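Transcriptional regulator (Corynebacterium diphtheriae, PDB 3LMM) is of unknown function but probably regulates transcription, combining a Schlafen/AlbA_2-type region and a RecG C-terminal-like, histidine-kinase-clan region with helix-turn-helix-clan regions near its C-terminus. Local coordinates at residues I296-A300 against R378-M383; M383-G387 against P413-L417. All coordinates share one frame. Residue numbers count along the deposited sequence, not the author numbering.

In the fold
Helix 373-385 illustrates how one helix can serve two neighbours in succession: its body packs in contact 1 on the start of helix 298-311, and its C-terminal end meets helix 412-419 in contact 2. Both contacts are partly buried, but contact 1 lies about 15 Å from the chain centre and contact 2 about 24 Å (centre to centre). The first buries 363 Å² and works mainly through side chains, including two selenomethionines; the second buries 170 Å² and sets apolar branches against the backbone of the helix end. Met383 belongs to both contacts, yet of the two partner segments it touches 296-300 and not 413-417. The two sites adjoin where Pro297 CD lies 3.9 Å from Leu386 CD2.

Contact 1 of 2, residues I296-A300 against R378-M383; sequences IPRLA and RMYQAM
A helix that starts beside the flank of another can use its first residues as the packing surface. Ile296 is extended (phi/psi -145/133), Pro297 occupies the N-cap position at -44/119, and residues 298-300 form the first part of helix 298-311. The partner, 378-383, is helical throughout, with Ala382 N bonded to Arg378 O at 2.9 Å. The backbones come nearest at Ala300 and Met379, whose CA atoms are 4.6 Å apart. Arg378 leaves the helix sideways, but its long side chain (chi1 m, chi2 t) brings NH1 to 3.4 Å from Leu299 CD1, the methyl lying oblique to the guanidinium; its NH2 forms a salt bridge with Asp370. Met379, a selenomethionine with chi1 and chi2 both t, passes Ala300, its CG 3.8 Å from Ala300 O and 4.1 Å from Ala300 CB, before its end leads away from 296-300; the side chain also touches Glu303 and Ala304. This is helix-to-helix packing between the start of helix 298-311 and helix 373-385, segment 378-383 lying in the RecG C-terminal-like region; two strands of a six-stranded mixed sheet, 320-325 and 330-336, lie between these helices in sequence. One turn on, Ala382 points its small side chain toward the other segment: CB is 4.1 Å from Pro297 CG and 4.4 Å from CD2 of Leu299, whose chi1 t, chi2 p rotamer extends it across the gap. In Met383, also a selenomethionine, chi1 and chi2, both m, bring SE to 3.8 Å from Pro297 CG and 3.9 Å from Ala300 CB.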
loop_
_atom_site.group_PDB
_atom_site.type_symbol
_atom_site.label_atom_id
_atom_site.label_comp_id
_atom_site.label_asym_id
_atom_site.label_seq_id
_atom_site.Cartn_x
_atom_site.Cartn_y
_atom_site.Cartn_z
ATOM N N ILE A 296 19.347 -4.822 11.892
ATOM C CA ILE A 296 17.932 -4.639 11.598
ATOM C C ILE A 296 17.714 -5.006 10.140
ATOM O O ILE A 296 18.476 -4.601 9.263
ATOM C CB ILE A 296 17.405 -3.203 11.905
ATOM C CG1 ILE A 296 18.047 -2.170 11.010
ATOM C CG2 ILE A 296 17.670 -2.856 13.356
ATOM C CD1 ILE A 296 17.553 -0.760 11.343
ATOM N N PRO A 297 16.682 -5.811 9.869
ATOM C CA PRO A 297 16.379 -6.240 8.501
ATOM C C PRO A 297 16.442 -5.151 7.447
ATOM O O PRO A 297 15.698 -4.180 7.499
ATOM C CB PRO A 297 14.995 -6.860 8.632
ATOM C CG PRO A 297 14.426 -6.216 9.885
ATOM C CD PRO A 297 15.610 -6.202 10.798
ATOM N N ARG A 298 17.339 -5.336 6.486
ATOM C CA ARG A 298 17.524 -4.385 5.398
ATOM C C ARG A 298 16.205 -3.787 4.888
ATOM O O ARG A 298 16.057 -2.563 4.792
ATOM C CB ARG A 298 18.274 -5.071 4.257
ATOM C CG ARG A 298 19.686 -5.465 4.642
ATOM C CD ARG A 298 20.619 -4.293 4.481
ATOM N NE ARG A 298 21.747 -4.325 5.411
ATOM C CZ ARG A 298 22.735 -5.213 5.372
ATOM N NH1 ARG A 298 23.713 -5.150 6.270
ATOM N NH2 ARG A 298 22.738 -6.165 4.444
ATOM N N LEU A 299 15.249 -4.654 4.574
ATOM C CA LEU A 299 13.945 -4.225 4.084
ATOM C C LEU A 299 13.332 -3.176 4.995
ATOM O O LEU A 299 12.918 -2.105 4.544
ATOM C CB LEU A 299 13.000 -5.411 4.025
ATOM C CG LEU A 299 11.621 -5.029 3.516
ATOM C CD1 LEU A 299 11.679 -4.851 1.998
ATOM C CD2 LEU A 299 10.631 -6.110 3.893
ATOM N N ALA A 300 13.259 -3.504 6.280
ATOM C CA ALA A 300 12.694 -2.594 7.258
ATOM C C ALA A 300 13.329 -1.207 7.125
ATOM O O ALA A 300 12.623 -0.201 7.116
ATOM C CB ALA A 300 12.906 -3.148 8.654
ATOM N N ARG A 378 5.024 -4.848 5.377
ATOM C CA ARG A 378 6.162 -5.746 5.236
ATOM C C ARG A 378 7.221 -5.318 6.225
ATOM O O ARG A 378 7.997 -6.136 6.712
ATOM C CB ARG A 378 6.726 -5.679 3.822
ATOM C CG ARG A 378 5.825 -6.325 2.805
ATOM C CD ARG A 378 6.427 -6.257 1.424
ATOM N NE ARG A 378 7.827 -6.674 1.403
ATOM C CZ ARG A 378 8.549 -6.762 0.291
ATOM N NH1 ARG A 378 9.818 -7.143 0.341
ATOM N NH2 ARG A 378 7.994 -6.474 -0.881
HETATM N N MSE A 379 7.249 -4.022 6.516
HETATM C CA MSE A 379 8.210 -3.496 7.466
HETATM C C MSE A 379 7.864 -4.096 8.819
HETATM O O MSE A 379 8.677 -4.791 9.412
HETATM C CB MSE A 379 8.128 -1.969 7.520
HETATM C CG MSE A 379 9.189 -1.334 8.410
HETATM SE SE MSE A 379 9.043 0.602 8.542
HETATM C CE MSE A 379 7.402 0.697 9.541
ATOM N N TYR A 380 6.649 -3.838 9.294
ATOM C CA TYR A 380 6.211 -4.381 10.569
ATOM C C TYR A 380 6.530 -5.863 10.641
ATOM O O TYR A 380 7.195 -6.314 11.568
ATOM C CB TYR A 380 4.717 -4.193 10.730
ATOM C CG TYR A 380 4.353 -2.957 11.487
ATOM C CD1 TYR A 380 3.736 -3.047 12.736
ATOM C CD2 TYR A 380 4.605 -1.697 10.954
ATOM C CE1 TYR A 380 3.370 -1.913 13.438
ATOM C CE2 TYR A 380 4.249 -0.554 11.643
ATOM C CZ TYR A 380 3.628 -0.664 12.886
ATOM O OH TYR A 380 3.239 0.474 13.566
ATOM N N GLN A 381 6.045 -6.614 9.657
ATOM C CA GLN A 381 6.287 -8.049 9.592
ATOM C C GLN A 381 7.770 -8.371 9.807
ATOM O O GLN A 381 8.124 -9.086 10.743
ATOM C CB GLN A 381 5.807 -8.599 8.237
ATOM C CG GLN A 381 6.823 -9.461 7.465
ATOM C CD GLN A 381 6.986 -10.864 8.027
ATOM O OE1 GLN A 381 8.047 -11.474 7.892
ATOM N NE2 GLN A 381 5.927 -11.392 8.637
ATOM N N ALA A 382 8.631 -7.835 8.948
ATOM C CA ALA A 382 10.061 -8.083 9.050
ATOM C C ALA A 382 10.574 -7.927 10.482
ATOM O O ALA A 382 11.462 -8.664 10.904
ATOM C CB ALA A 382 10.818 -7.159 8.117
HETATM N N MSE A 383 10.019 -6.982 11.236
HETATM C CA MSE A 383 10.457 -6.787 12.616
HETATM C C MSE A 383 9.945 -7.913 13.489
HETATM O O MSE A 383 10.715 -8.644 14.094
HETATM C CB MSE A 383 9.963 -5.443 13.167
HETATM C CG MSE A 383 10.549 -4.220 12.454
HETATM SE SE MSE A 383 12.517 -4.157 12.436
HETATM C CE MSE A 383 12.787 -4.016 14.355
#

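Contact 2 of 2, residues M383-G387 against P413-L417; sequences MIALG and PVLEL
A glycine with positive phi sits where two helices meet: Gly387 (phi/psi 79/6) is the C-prime residue of a Schellman motif that ends helix 373-385, with Gly387 N bonded to Ile384 O at 2.6 Å and His388 N to Met383 O. Leu386 precedes it at -98/9. Segment 413-417 is helical, and the nearest CA pairs are Gly387 with Val414 at 5.7 Å and Leu386 with Leu415 at 6.0 Å. A CB on Gly387 would jam against the preceding carbonyl and crowd Val414 CB. Val414, chi1 t, points toward the turn, its CG1 3.7 Å from Gly387 N and 3.8 Å from Ala385 O. Beside it Leu415 (chi1 m, chi2 t) brings CD2 to 4.1 Å from Ala385 O and 4.3 Å from Leu386 CD1. The contact thus joins the RecG-like region to the DUF5635 region, where helix 490-496 also packs on Val414. With methyl groups resting on the backbone of the helix end and no polar pairing between the two segments, cohesion comes from van der Waals fit and burial.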
loop_
_atom_site.group_PDB
_atom_site.type_symbol
_atom_site.label_atom_id
_atom_site.label_comp_id
_atom_site.label_asym_id
_atom_site.label_seq_id
_atom_site.Cartn_x
_atom_site.Cartn_y
_atom_site.Cartn_z
HETATM N N MSE A 383 10.019 -6.982 11.236
HETATM C CA MSE A 383 10.457 -6.787 12.616
HETATM C C MSE A 383 9.945 -7.913 13.489
HETATM O O MSE A 383 10.715 -8.644 14.094
HETATM C CB MSE A 383 9.963 -5.443 13.167
HETATM C CG MSE A 383 10.549 -4.220 12.454
HETATM SE SE MSE A 383 12.517 -4.157 12.436
HETATM C CE MSE A 383 12.787 -4.016 14.355
ATOM N N ILE A 384 8.631 -8.048 13.548
ATOM C CA ILE A 384 8.008 -9.087 14.342
ATOM C C ILE A 384 8.666 -10.452 14.083
ATOM O O ILE A 384 9.117 -11.117 15.023
ATOM C CB ILE A 384 6.494 -9.135 14.031
ATOM C CG1 ILE A 384 5.857 -7.827 14.489
ATOM C CG2 ILE A 384 5.831 -10.299 14.724
ATOM C CD1 ILE A 384 4.404 -7.716 14.183
ATOM N N ALA A 385 8.733 -10.855 12.811
ATOM C CA ALA A 385 9.321 -12.138 12.387
ATOM C C ALA A 385 10.683 -12.494 12.996
ATOM O O ALA A 385 11.018 -13.678 13.123
ATOM C CB ALA A 385 9.415 -12.177 10.856
ATOM N N LEU A 386 11.472 -11.478 13.338
ATOM C CA LEU A 386 12.776 -11.696 13.952
ATOM C C LEU A 386 12.694 -11.555 15.465
ATOM O O LEU A 386 13.712 -11.525 16.152
ATOM C CB LEU A 386 13.796 -10.708 13.412
ATOM C CG LEU A 386 14.529 -11.190 12.180
ATOM C CD1 LEU A 386 13.555 -11.799 11.202
ATOM C CD2 LEU A 386 15.260 -10.014 11.555
ATOM N N GLY A 387 11.477 -11.462 15.984
ATOM C CA GLY A 387 11.302 -11.348 17.418
ATOM C C GLY A 387 11.528 -9.977 18.019
ATOM O O GLY A 387 11.519 -9.851 19.245
ATOM N N PRO A 413 14.417 -18.711 19.450
ATOM C CA PRO A 413 13.132 -19.395 19.587
ATOM C C PRO A 413 12.059 -18.885 18.624
ATOM O O PRO A 413 11.377 -19.673 17.961
ATOM C CB PRO A 413 12.789 -19.190 21.060
ATOM C CG PRO A 413 13.547 -17.978 21.445
ATOM C CD PRO A 413 14.857 -18.168 20.746
ATOM N N VAL A 414 11.909 -17.571 18.536
ATOM C CA VAL A 414 10.918 -17.006 17.632
ATOM C C VAL A 414 11.212 -17.369 16.177
ATOM O O VAL A 414 10.298 -17.667 15.407
ATOM C CB VAL A 414 10.860 -15.481 17.774
ATOM C CG1 VAL A 414 10.076 -14.876 16.615
ATOM C CG2 VAL A 414 10.221 -15.122 19.104
ATOM N N LEU A 415 12.486 -17.344 15.801
ATOM C CA LEU A 415 12.878 -17.678 14.433
ATOM C C LEU A 415 12.408 -19.054 14.046
ATOM O O LEU A 415 11.869 -19.245 12.962
ATOM C CB LEU A 415 14.390 -17.633 14.282
ATOM C CG LEU A 415 15.001 -16.246 14.126
ATOM C CD1 LEU A 415 16.496 -16.376 14.218
ATOM C CD2 LEU A 415 14.573 -15.633 12.798
ATOM N N GLU A 416 12.639 -20.012 14.941
ATOM C CA GLU A 416 12.247 -21.396 14.718
ATOM C C GLU A 416 10.737 -21.571 14.805
ATOM O O GLU A 416 10.160 -22.373 14.067
ATOM C CB GLU A 416 12.965 -22.317 15.718
ATOM C CG GLU A 416 13.180 -21.705 17.093
ATOM C CD GLU A 416 14.005 -22.588 18.025
ATOM O OE1 GLU A 416 13.454 -23.585 18.553
ATOM O OE2 GLU A 416 15.206 -22.282 18.220
ATOM N N LEU A 417 10.092 -20.822 15.695
ATOM C CA LEU A 417 8.642 -20.910 15.814
ATOM C C LEU A 417 8.066 -20.574 14.447
ATOM O O LEU A 417 7.190 -21.272 13.948
ATOM C CB LEU A 417 8.122 -19.924 16.863
ATOM C CG LEU A 417 6.605 -19.726 17.029
ATOM C CD1 LEU A 417 6.063 -18.872 15.912
ATOM C CD2 LEU A 417 5.908 -21.066 17.075
#